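Local coordinates for protein 3-dehydroshikimate dehydratase (Bacillus anthracis, PDB 3DX5) that catalyses the manganese-dependent dehydration of 3-dehydroshikimate to 3,4-dihydroxybenzoate, a building block of the siderophore petrobactin, at residues Met1-Cys6 with Ala250-Phe255; Glu30-Trp35 with Leu62-Ile67; Lys168-Phe173 with His196-Asn201. One frame throughout, in Å; residues are numbered along the deposited sequence.

Contact 1: Met1-Cys6 with Ala250-Phe255; sequences MKYSLC and ASLEWF. With MN (manganese (II) ion), chain B; DHB (3,4-dihydroxybenzoic acid), chain D.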
loop_
_atom_site.group_PDB
_atom_site.type_symbol
_atom_site.label_atom_id
_atom_site.label_comp_id
_atom_site.label_asym_id
_atom_site.label_seq_id
_atom_site.Cartn_x
_atom_site.Cartn_y
_atom_site.Cartn_z
HETATM N N MSE A 1 27.454 -7.119 12.295
HETATM C CA MSE A 1 26.093 -7.626 12.600
HETATM C C MSE A 1 25.341 -8.152 11.363
HETATM O O MSE A 1 25.888 -8.180 10.256
HETATM C CB MSE A 1 25.286 -6.550 13.335
HETATM C CG MSE A 1 25.285 -5.183 12.692
HETATM SE SE MSE A 1 23.903 -4.246 13.641
HETATM C CE MSE A 1 22.788 -5.776 14.143
ATOM N N LYS A 2 24.116 -8.618 11.577
ATOM C CA LYS A 2 23.298 -9.191 10.506
ATOM C C LYS A 2 22.229 -8.217 10.068
ATOM O O LYS A 2 21.465 -7.726 10.890
ATOM C CB LYS A 2 22.633 -10.478 10.972
ATOM C CG LYS A 2 23.564 -11.678 10.873
ATOM C CD LYS A 2 23.526 -12.573 12.079
ATOM C CE LYS A 2 22.181 -13.229 12.312
ATOM N NZ LYS A 2 21.560 -12.699 13.531
ATOM N N TYR A 3 22.173 -7.982 8.767
ATOM C CA TYR A 3 21.217 -7.038 8.200
ATOM C C TYR A 3 20.137 -7.795 7.466
ATOM O O TYR A 3 20.404 -8.827 6.799
ATOM C CB TYR A 3 21.906 -6.050 7.241
ATOM C CG TYR A 3 22.810 -5.150 8.006
ATOM C CD1 TYR A 3 22.264 -4.121 8.789
ATOM C CD2 TYR A 3 24.196 -5.340 8.007
ATOM C CE1 TYR A 3 23.090 -3.293 9.574
ATOM C CE2 TYR A 3 25.058 -4.500 8.785
ATOM C CZ TYR A 3 24.470 -3.491 9.577
ATOM O OH TYR A 3 25.237 -2.654 10.373
ATOM N N SER A 4 18.932 -7.260 7.562
ATOM C CA SER A 4 17.837 -7.788 6.795
ATOM C C SER A 4 17.166 -6.715 5.940
ATOM O O SER A 4 17.210 -5.522 6.226
ATOM C CB SER A 4 16.812 -8.513 7.695
ATOM O OG SER A 4 16.520 -7.750 8.855
ATOM N N LEU A 5 16.511 -7.185 4.898
ATOM C CA LEU A 5 15.752 -6.366 3.998
ATOM C C LEU A 5 14.257 -6.553 4.378
ATOM O O LEU A 5 13.857 -7.668 4.677
ATOM C CB LEU A 5 16.055 -6.956 2.613
ATOM C CG LEU A 5 15.323 -6.496 1.399
ATOM C CD1 LEU A 5 16.144 -6.831 0.192
ATOM C CD2 LEU A 5 13.979 -7.228 1.355
ATOM N N CYS A 6 13.433 -5.510 4.345
ATOM C CA CYS A 6 11.985 -5.661 4.568
ATOM C C CYS A 6 11.262 -5.636 3.249
ATOM O O CYS A 6 11.423 -4.680 2.492
ATOM C CB CYS A 6 11.391 -4.461 5.278
ATOM S SG CYS A 6 12.278 -3.950 6.631
ATOM N N ALA A 250 19.069 -6.545 12.143
ATOM C CA ALA A 250 18.612 -5.171 11.996
ATOM C C ALA A 250 18.096 -5.025 10.596
ATOM O O ALA A 250 18.851 -5.214 9.640
ATOM C CB ALA A 250 19.789 -4.162 12.255
ATOM N N SER A 251 16.815 -4.674 10.450
ATOM C CA SER A 251 16.268 -4.416 9.120
ATOM C C SER A 251 16.529 -2.974 8.676
ATOM O O SER A 251 16.347 -2.051 9.478
ATOM C CB SER A 251 14.751 -4.627 9.142
ATOM O OG SER A 251 14.458 -5.994 8.944
ATOM N N LEU A 252 16.878 -2.780 7.399
ATOM C CA LEU A 252 16.987 -1.462 6.819
ATOM C C LEU A 252 15.582 -1.076 6.358
ATOM O O LEU A 252 15.178 -1.401 5.229
ATOM C CB LEU A 252 18.005 -1.430 5.639
ATOM C CG LEU A 252 19.410 -1.939 6.000
ATOM C CD1 LEU A 252 20.369 -1.767 4.822
ATOM C CD2 LEU A 252 19.960 -1.232 7.291
ATOM N N GLU A 253 14.830 -0.426 7.244
ATOM C CA GLU A 253 13.424 -0.160 6.996
ATOM C C GLU A 253 13.254 1.072 6.132
ATOM O O GLU A 253 12.904 2.159 6.642
ATOM C CB GLU A 253 12.696 0.059 8.322
ATOM C CG GLU A 253 11.171 -0.064 8.200
ATOM C CD GLU A 253 10.470 0.163 9.537
ATOM O OE1 GLU A 253 11.007 0.945 10.353
ATOM O OE2 GLU A 253 9.391 -0.448 9.768
ATOM N N TRP A 254 13.446 0.913 4.830
ATOM C CA TRP A 254 13.331 2.037 3.907
ATOM C C TRP A 254 11.922 2.177 3.357
ATOM O O TRP A 254 11.377 1.233 2.767
ATOM C CB TRP A 254 14.324 1.850 2.738
ATOM C CG TRP A 254 14.328 2.983 1.748
ATOM C CD1 TRP A 254 13.948 2.927 0.443
ATOM C CD2 TRP A 254 14.774 4.327 1.986
ATOM N NE1 TRP A 254 14.123 4.148 -0.154
ATOM C CE2 TRP A 254 14.640 5.030 0.764
ATOM C CE3 TRP A 254 15.283 4.997 3.110
ATOM C CZ2 TRP A 254 14.968 6.392 0.629
ATOM C CZ3 TRP A 254 15.634 6.367 2.981
ATOM C CH2 TRP A 254 15.480 7.044 1.733
ATOM N N PHE A 255 11.327 3.350 3.533
ATOM C CA PHE A 255 9.981 3.605 3.044
ATOM C C PHE A 255 9.992 4.576 1.840
ATOM O O PHE A 255 8.942 4.931 1.338
ATOM C CB PHE A 255 9.142 4.209 4.168
ATOM C CG PHE A 255 8.790 3.237 5.256
ATOM C CD1 PHE A 255 8.288 1.971 4.934
ATOM C CD2 PHE A 255 8.918 3.595 6.592
ATOM C CE1 PHE A 255 7.902 1.089 5.898
ATOM C CE2 PHE A 255 8.535 2.704 7.599
ATOM C CZ PHE A 255 8.041 1.436 7.251
HETATM MN MN MN B . 9.529 0.236 12.039
HETATM C C1 DHB D . 5.282 0.679 9.717
HETATM C C2 DHB D . 6.466 0.647 10.448
HETATM C C3 DHB D . 7.106 1.835 10.813
HETATM O O3 DHB D . 8.270 1.885 11.535
HETATM C C4 DHB D . 6.484 3.107 10.434
HETATM O O4 DHB D . 7.127 4.234 10.812
HETATM C C5 DHB D . 5.284 3.127 9.729
HETATM C C6 DHB D . 4.696 1.900 9.372
HETATM C C DHB D . 4.627 -0.633 9.319
HETATM O O1 DHB D . 3.555 -0.701 8.709
HETATM O O2 DHB D . 5.234 -1.781 9.614
HETATM O O HOH W 1 14.297 -3.031 3.210
#
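Met1, a selenomethionine, bends at its last torsion and lays its CE 3.9 Å from Ala250 CB. One residue on, the carbonyl of Lys2 accepts a hydrogen bond from Ala250 N. Tyr3 has CG anti to its carbonyl carbon (chi1 -68°), and its side chain crosses that of Leu252 obliquely, CD1 to Leu252 CD2 at 4.0 Å; both side chains rest against helix 259-272. Ser4 is gripped on both backbone atoms, its N giving to Ala250 O and its O taking from Leu252 N. Its hydroxyl turns to the other side of the sheet and donates to Ser251 OG at 2.7 Å, and Ser251 OG is bonded to Glu33. Beyond this the strands part: a water spans the gap, 2.9 Å from Cys6 N and 2.7 Å from Leu252 O, while Cys6 SG packs on Ser251 CB at 3.6 Å. The later segment then makes an inverse gamma turn at Glu253, whose extended side chain holds manganese through both OE1 and OE2, at 2.4 Å each, OE1 also taking a bond from Lys200. Parallel pairing of first strand with last, 244 residues apart, closes a TIM barrel, with a metal ligand just past the final strand.

Contact 2: Glu30-Trp35 with Leu62-Ile67; sequences EGIELW and LEITMI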
loop_
_atom_site.group_PDB
_atom_site.type_symbol
_atom_site.label_atom_id
_atom_site.label_comp_id
_atom_site.label_asym_id
_atom_site.label_seq_id
_atom_site.Cartn_x
_atom_site.Cartn_y
_atom_site.Cartn_z
ATOM N N GLU A 30 21.534 -10.971 5.185
ATOM C CA GLU A 30 21.424 -12.345 5.655
ATOM C C GLU A 30 20.028 -12.721 6.079
ATOM O O GLU A 30 19.778 -13.848 6.540
ATOM C CB GLU A 30 22.407 -12.581 6.792
ATOM C CG GLU A 30 23.817 -12.734 6.256
ATOM C CD GLU A 30 24.812 -12.823 7.386
ATOM O OE1 GLU A 30 24.730 -13.740 8.217
ATOM O OE2 GLU A 30 25.648 -11.931 7.469
ATOM N N GLY A 31 19.099 -11.787 5.921
ATOM C CA GLY A 31 17.737 -12.068 6.307
ATOM C C GLY A 31 16.747 -11.262 5.491
ATOM O O GLY A 31 17.109 -10.232 4.863
ATOM N N ILE A 32 15.510 -11.756 5.471
ATOM C CA ILE A 32 14.384 -11.014 4.887
ATOM C C ILE A 32 13.288 -10.935 5.955
ATOM O O ILE A 32 12.903 -11.955 6.531
ATOM C CB ILE A 32 13.875 -11.697 3.601
ATOM C CG1 ILE A 32 14.951 -11.571 2.504
ATOM C CG2 ILE A 32 12.524 -11.074 3.155
ATOM C CD1 ILE A 32 14.698 -12.521 1.321
ATOM N N GLU A 33 12.804 -9.726 6.214
ATOM C CA GLU A 33 11.685 -9.522 7.118
ATOM C C GLU A 33 10.485 -9.400 6.198
ATOM O O GLU A 33 10.360 -8.436 5.379
ATOM C CB GLU A 33 11.894 -8.251 7.977
ATOM C CG GLU A 33 10.599 -7.782 8.712
ATOM C CD GLU A 33 10.812 -6.500 9.535
ATOM O OE1 GLU A 33 11.988 -6.113 9.789
ATOM O OE2 GLU A 33 9.800 -5.856 9.929
ATOM N N LEU A 34 9.604 -10.392 6.301
ATOM C CA LEU A 34 8.540 -10.556 5.337
ATOM C C LEU A 34 7.279 -9.903 5.867
ATOM O O LEU A 34 6.788 -10.296 6.942
ATOM C CB LEU A 34 8.284 -12.048 5.100
ATOM C CG LEU A 34 7.381 -12.484 3.959
ATOM C CD1 LEU A 34 7.703 -11.891 2.628
ATOM C CD2 LEU A 34 7.538 -14.015 3.893
ATOM N N TRP A 35 6.727 -8.955 5.110
ATOM C CA TRP A 35 5.459 -8.315 5.480
ATOM C C TRP A 35 4.346 -9.387 5.480
ATOM O O TRP A 35 4.320 -10.246 4.589
ATOM C CB TRP A 35 5.161 -7.271 4.412
ATOM C CG TRP A 35 4.252 -6.144 4.805
ATOM C CD1 TRP A 35 3.919 -5.708 6.084
ATOM C CD2 TRP A 35 3.588 -5.258 3.888
ATOM N NE1 TRP A 35 3.074 -4.602 5.990
ATOM C CE2 TRP A 35 2.860 -4.317 4.658
ATOM C CE3 TRP A 35 3.551 -5.171 2.480
ATOM C CZ2 TRP A 35 2.087 -3.300 4.059
ATOM C CZ3 TRP A 35 2.778 -4.164 1.886
ATOM C CH2 TRP A 35 2.059 -3.246 2.679
ATOM N N LEU A 62 20.612 -16.924 3.713
ATOM C CA LEU A 62 19.418 -16.111 3.920
ATOM C C LEU A 62 18.440 -16.885 4.799
ATOM O O LEU A 62 18.508 -18.087 4.860
ATOM C CB LEU A 62 18.734 -15.759 2.580
ATOM C CG LEU A 62 19.376 -14.606 1.812
ATOM C CD1 LEU A 62 18.762 -14.516 0.413
ATOM C CD2 LEU A 62 19.199 -13.289 2.614
ATOM N N GLU A 63 17.544 -16.175 5.470
ATOM C CA GLU A 63 16.486 -16.776 6.229
ATOM C C GLU A 63 15.378 -15.720 6.323
ATOM O O GLU A 63 15.597 -14.547 6.017
ATOM C CB GLU A 63 16.975 -17.165 7.637
ATOM C CG GLU A 63 17.316 -15.954 8.530
ATOM C CD GLU A 63 18.050 -16.380 9.813
ATOM O OE1 GLU A 63 17.365 -16.605 10.854
ATOM O OE2 GLU A 63 19.310 -16.500 9.767
ATOM N N ILE A 64 14.195 -16.132 6.729
ATOM C CA ILE A 64 13.124 -15.179 7.018
ATOM C C ILE A 64 13.279 -14.805 8.494
ATOM O O ILE A 64 13.246 -15.681 9.364
ATOM C CB ILE A 64 11.732 -15.787 6.696
ATOM C CG1 ILE A 64 11.680 -16.247 5.219
ATOM C CG2 ILE A 64 10.581 -14.813 7.103
ATOM C CD1 ILE A 64 11.938 -15.109 4.179
ATOM N N THR A 65 13.495 -13.530 8.785
ATOM C CA THR A 65 13.830 -13.117 10.164
ATOM C C THR A 65 12.594 -12.989 11.068
ATOM O O THR A 65 12.686 -13.124 12.309
ATOM C CB THR A 65 14.648 -11.762 10.218
ATOM O OG1 THR A 65 13.786 -10.646 9.919
ATOM C CG2 THR A 65 15.775 -11.752 9.212
HETATM N N MSE A 66 11.451 -12.725 10.442
HETATM C CA MSE A 66 10.250 -12.304 11.147
HETATM C C MSE A 66 9.166 -12.090 10.111
HETATM O O MSE A 66 9.459 -11.724 8.963
HETATM C CB MSE A 66 10.525 -10.979 11.881
HETATM C CG MSE A 66 9.331 -10.399 12.687
HETATM SE SE MSE A 66 9.979 -9.093 14.041
HETATM C CE MSE A 66 10.593 -7.675 12.839
ATOM N N ILE A 67 7.918 -12.298 10.515
ATOM C CA ILE A 67 6.791 -11.836 9.721
ATOM C C ILE A 67 6.192 -10.629 10.432
ATOM O O ILE A 67 5.877 -10.705 11.639
ATOM C CB ILE A 67 5.746 -12.946 9.564
ATOM C CG1 ILE A 67 6.377 -14.072 8.703
ATOM C CG2 ILE A 67 4.491 -12.380 8.930
ATOM C CD1 ILE A 67 5.649 -15.387 8.798
HETATM O O HOH W 2 20.899 -15.974 7.680
#
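Glu33 and Met66, a selenomethionine, lie side by side and point the same way, with Met66 CE 3.5 Å from Glu33 CD. Glu33 has CG anti to the backbone N (chi1 166°) and runs on extended; its buried carboxylate is taken up by Ser251 on OE1 and by Ser68 and His198 on OE2. Packing is just as close at Gly31, where Thr65 CG2 comes within 3.5 Å of the glycine CA. The other branch of Thr65, OG1, sits 3.6 Å from Glu33 CB and bonds to His196. The strands 31-35 and 64-68 are parallel neighbours joined through helices 36-45 and 47-56, a beta-alpha-beta unit of the TIM barrel. Their ladder runs from Ile32 N to Glu63 O, back from Thr65 N to Ile32 O, and on from Leu34 N to Met66 O. Between the last two bonds an extra residue enters as a beta bulge: Ile32 pairs with Ile64, but Leu34 with Ile67. On the helix side Ile64 spreads its branches, CD1 to Ile32 CB at 4.0 Å and CG2 to Leu34 CB at 4.1 Å, and both Ile64 and Leu34 touch Phe96 of helix 79-96. Towards the strand starts the fit slackens. There Glu63 is exposed, a water lies 2.7 Å from both Glu30 O and Glu63 OE2, and the two carboxylates stay apart, Glu30 OE1 being 6.3 Å from Glu63 OE2.

Contact 3: Lys168-Phe173 with His196-Asn201; sequences KINLDF and HYHFKN. With MN (manganese (II) ion), chain B; DHB (3,4-dihydroxybenzoic acid), chain D.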
loop_
_atom_site.group_PDB
_atom_site.type_symbol
_atom_site.label_atom_id
_atom_site.label_comp_id
_atom_site.label_asym_id
_atom_site.label_seq_id
_atom_site.Cartn_x
_atom_site.Cartn_y
_atom_site.Cartn_z
ATOM N N LYS A 168 8.323 -9.876 23.398
ATOM C CA LYS A 168 9.656 -9.339 23.140
ATOM C C LYS A 168 9.485 -7.994 22.455
ATOM O O LYS A 168 8.349 -7.544 22.317
ATOM C CB LYS A 168 10.441 -10.319 22.279
ATOM C CG LYS A 168 10.627 -11.695 22.952
ATOM C CD LYS A 168 11.588 -11.602 24.169
ATOM C CE LYS A 168 11.739 -12.968 24.818
ATOM N NZ LYS A 168 12.706 -12.904 25.917
ATOM N N ILE A 169 10.593 -7.358 22.065
ATOM C CA ILE A 169 10.582 -6.012 21.461
ATOM C C ILE A 169 11.314 -6.011 20.097
ATOM O O ILE A 169 12.433 -6.562 19.956
ATOM C CB ILE A 169 11.297 -4.971 22.397
ATOM C CG1 ILE A 169 10.537 -4.800 23.753
ATOM C CG2 ILE A 169 11.491 -3.571 21.699
ATOM C CD1 ILE A 169 9.143 -4.141 23.631
ATOM N N ASN A 170 10.707 -5.317 19.134
ATOM C CA ASN A 170 11.382 -4.881 17.927
ATOM C C ASN A 170 11.758 -3.413 18.142
ATOM O O ASN A 170 10.868 -2.527 18.149
ATOM C CB ASN A 170 10.472 -4.986 16.683
ATOM C CG ASN A 170 11.212 -4.570 15.413
ATOM O OD1 ASN A 170 12.426 -4.713 15.334
ATOM N ND2 ASN A 170 10.507 -3.990 14.471
ATOM N N LEU A 171 13.060 -3.145 18.314
ATOM C CA LEU A 171 13.507 -1.792 18.707
ATOM C C LEU A 171 13.708 -0.935 17.446
ATOM O O LEU A 171 14.625 -1.178 16.657
ATOM C CB LEU A 171 14.792 -1.860 19.537
ATOM C CG LEU A 171 15.310 -0.523 20.081
ATOM C CD1 LEU A 171 14.228 0.298 20.713
ATOM C CD2 LEU A 171 16.381 -0.807 21.109
ATOM N N ASP A 172 12.845 0.065 17.262
ATOM C CA ASP A 172 12.912 0.942 16.074
ATOM C C ASP A 172 13.533 2.251 16.588
ATOM O O ASP A 172 12.869 3.068 17.230
ATOM C CB ASP A 172 11.495 1.105 15.504
ATOM C CG ASP A 172 11.450 1.898 14.197
ATOM O OD1 ASP A 172 12.183 2.896 14.036
ATOM O OD2 ASP A 172 10.630 1.529 13.337
ATOM N N PHE A 173 14.838 2.407 16.357
ATOM C CA PHE A 173 15.607 3.505 16.927
ATOM C C PHE A 173 15.142 4.906 16.542
ATOM O O PHE A 173 15.156 5.805 17.390
ATOM C CB PHE A 173 17.098 3.338 16.589
ATOM C CG PHE A 173 17.759 2.247 17.373
ATOM C CD1 PHE A 173 18.084 2.439 18.719
ATOM C CD2 PHE A 173 18.013 1.009 16.777
ATOM C CE1 PHE A 173 18.707 1.420 19.451
ATOM C CE2 PHE A 173 18.634 0.000 17.493
ATOM C CZ PHE A 173 18.985 0.194 18.824
ATOM N N HIS A 196 14.935 -8.021 17.712
ATOM C CA HIS A 196 15.038 -7.497 16.336
ATOM C C HIS A 196 15.183 -5.983 16.385
ATOM O O HIS A 196 14.760 -5.332 17.366
ATOM C CB HIS A 196 13.773 -7.884 15.514
ATOM C CG HIS A 196 14.012 -8.124 14.042
ATOM N ND1 HIS A 196 14.255 -7.109 13.138
ATOM C CD2 HIS A 196 13.955 -9.260 13.309
ATOM C CE1 HIS A 196 14.367 -7.611 11.920
ATOM N NE2 HIS A 196 14.184 -8.918 11.998
ATOM N N TYR A 197 15.797 -5.409 15.356
ATOM C CA TYR A 197 15.835 -3.929 15.227
ATOM C C TYR A 197 15.256 -3.473 13.889
ATOM O O TYR A 197 15.258 -4.223 12.927
ATOM C CB TYR A 197 17.260 -3.359 15.289
ATOM C CG TYR A 197 18.109 -3.954 16.375
ATOM C CD1 TYR A 197 18.011 -3.494 17.688
ATOM C CD2 TYR A 197 19.025 -4.995 16.088
ATOM C CE1 TYR A 197 18.787 -4.047 18.702
ATOM C CE2 TYR A 197 19.822 -5.535 17.085
ATOM C CZ TYR A 197 19.680 -5.057 18.394
ATOM O OH TYR A 197 20.461 -5.584 19.406
ATOM N N HIS A 198 14.817 -2.220 13.852
ATOM C CA HIS A 198 14.550 -1.462 12.623
ATOM C C HIS A 198 15.486 -0.279 12.615
ATOM O O HIS A 198 15.575 0.438 13.621
ATOM C CB HIS A 198 13.092 -0.947 12.610
ATOM C CG HIS A 198 12.108 -1.955 12.108
ATOM N ND1 HIS A 198 10.760 -1.676 11.946
ATOM C CD2 HIS A 198 12.280 -3.243 11.719
ATOM C CE1 HIS A 198 10.152 -2.749 11.466
ATOM N NE2 HIS A 198 11.052 -3.714 11.323
ATOM N N PHE A 199 16.155 -0.055 11.488
ATOM C CA PHE A 199 17.055 1.071 11.310
ATOM C C PHE A 199 16.485 1.967 10.201
ATOM O O PHE A 199 16.398 1.543 9.043
ATOM C CB PHE A 199 18.431 0.588 10.800
ATOM C CG PHE A 199 19.350 -0.037 11.858
ATOM C CD1 PHE A 199 18.917 -0.296 13.155
ATOM C CD2 PHE A 199 20.634 -0.432 11.501
ATOM C CE1 PHE A 199 19.776 -0.890 14.097
ATOM C CE2 PHE A 199 21.507 -1.020 12.427
ATOM C CZ PHE A 199 21.075 -1.248 13.736
ATOM N N LYS A 200 16.120 3.204 10.520
ATOM C CA LYS A 200 15.819 4.175 9.459
ATOM C C LYS A 200 16.190 5.544 10.017
ATOM O O LYS A 200 16.413 5.679 11.226
ATOM C CB LYS A 200 14.340 4.085 8.971
ATOM C CG LYS A 200 13.245 4.302 10.072
ATOM C CD LYS A 200 11.839 4.293 9.423
ATOM C CE LYS A 200 10.712 4.560 10.445
ATOM N NZ LYS A 200 10.611 3.476 11.486
ATOM N N ASN A 201 16.252 6.566 9.171
ATOM C CA ASN A 201 16.696 7.882 9.642
ATOM C C ASN A 201 15.899 8.978 8.966
ATOM O O ASN A 201 15.211 8.731 7.967
ATOM C CB ASN A 201 18.205 8.084 9.384
ATOM C CG ASN A 201 18.870 8.929 10.475
ATOM O OD1 ASN A 201 18.181 9.633 11.237
ATOM N ND2 ASN A 201 20.204 8.854 10.565
HETATM MN MN MN B . 9.529 0.236 12.039
HETATM C C1 DHB D . 5.282 0.679 9.717
HETATM C C2 DHB D . 6.466 0.647 10.448
HETATM C C3 DHB D . 7.106 1.835 10.813
HETATM O O3 DHB D . 8.270 1.885 11.535
HETATM C C4 DHB D . 6.484 3.107 10.434
HETATM O O4 DHB D . 7.127 4.234 10.812
HETATM C C5 DHB D . 5.284 3.127 9.729
HETATM C C6 DHB D . 4.696 1.900 9.372
HETATM C C DHB D . 4.627 -0.633 9.319
HETATM O O1 DHB D . 3.555 -0.701 8.709
HETATM O O2 DHB D . 5.234 -1.781 9.614
HETATM O O HOH W 3 14.686 3.082 13.153
#
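Asn170 sets ND2 over the centre of the His198 ring, 3.1 Å above its plane, with amide and ring planes 86° apart. At the edge of that ring, in its plane, lies Asp172 OD2, and O3 of the bound 3,4-dihydroxybenzoate is also near the plane. The Phe173 ring carries Leu171 CG over one face, towards the rim. It runs nearly parallel to Tyr197 but slid aside, CE2 meeting Tyr197 CD1 at 3.6 Å and the edge of Phe199 at CE1. Phe173 and Tyr197 of this aromatic cluster pack against helices 183-190 and 236-243. The parallel strands bond from Leu171 N to His196 O and from His198 N to Leu171 O. Manganese is bound by Asp172 OD2 at 2.1 Å and by His198 ND1 at 2.3 Å, while Glu33 holds His198 NE2 from the second shell. Lys200 bends at its last torsion (chi4 -64°), crossing Asp172 in a salt bridge with a weak bond from NZ to OD1 at 3.1 Å. NZ also donates to ligand O3 at 2.8 Å. Held by the metal as well, this product oxygen would probably be favoured as an anion, consistent with manganese acting as a Lewis acid in the dehydration.

All three contacts belong to one barrel wall. Contact 1 sits between the others, its centre about 9 Å from each of theirs, whereas the centres of contacts 2 and 3 are about 14 Å apart. Strand 2-6 joins contact 1 to contact 2 through Leu5 O and Glu33 N (2.8 Å), and strand 249-252 joins it to contact 3 through Ser251 O and Phe199 N (2.8 Å). Contacts 2 and 3 meet across the interior, Thr65 OG1 lying 2.7 Å from His196 NE2 and Glu33 OE2 2.8 Å from His198 NE2. Contacts 1 and 3 share the manganese, with Glu142 completing its protein ligands, and Glu253 OE1 forms a salt bridge with Lys200 NZ at 2.8 Å beside the ligand.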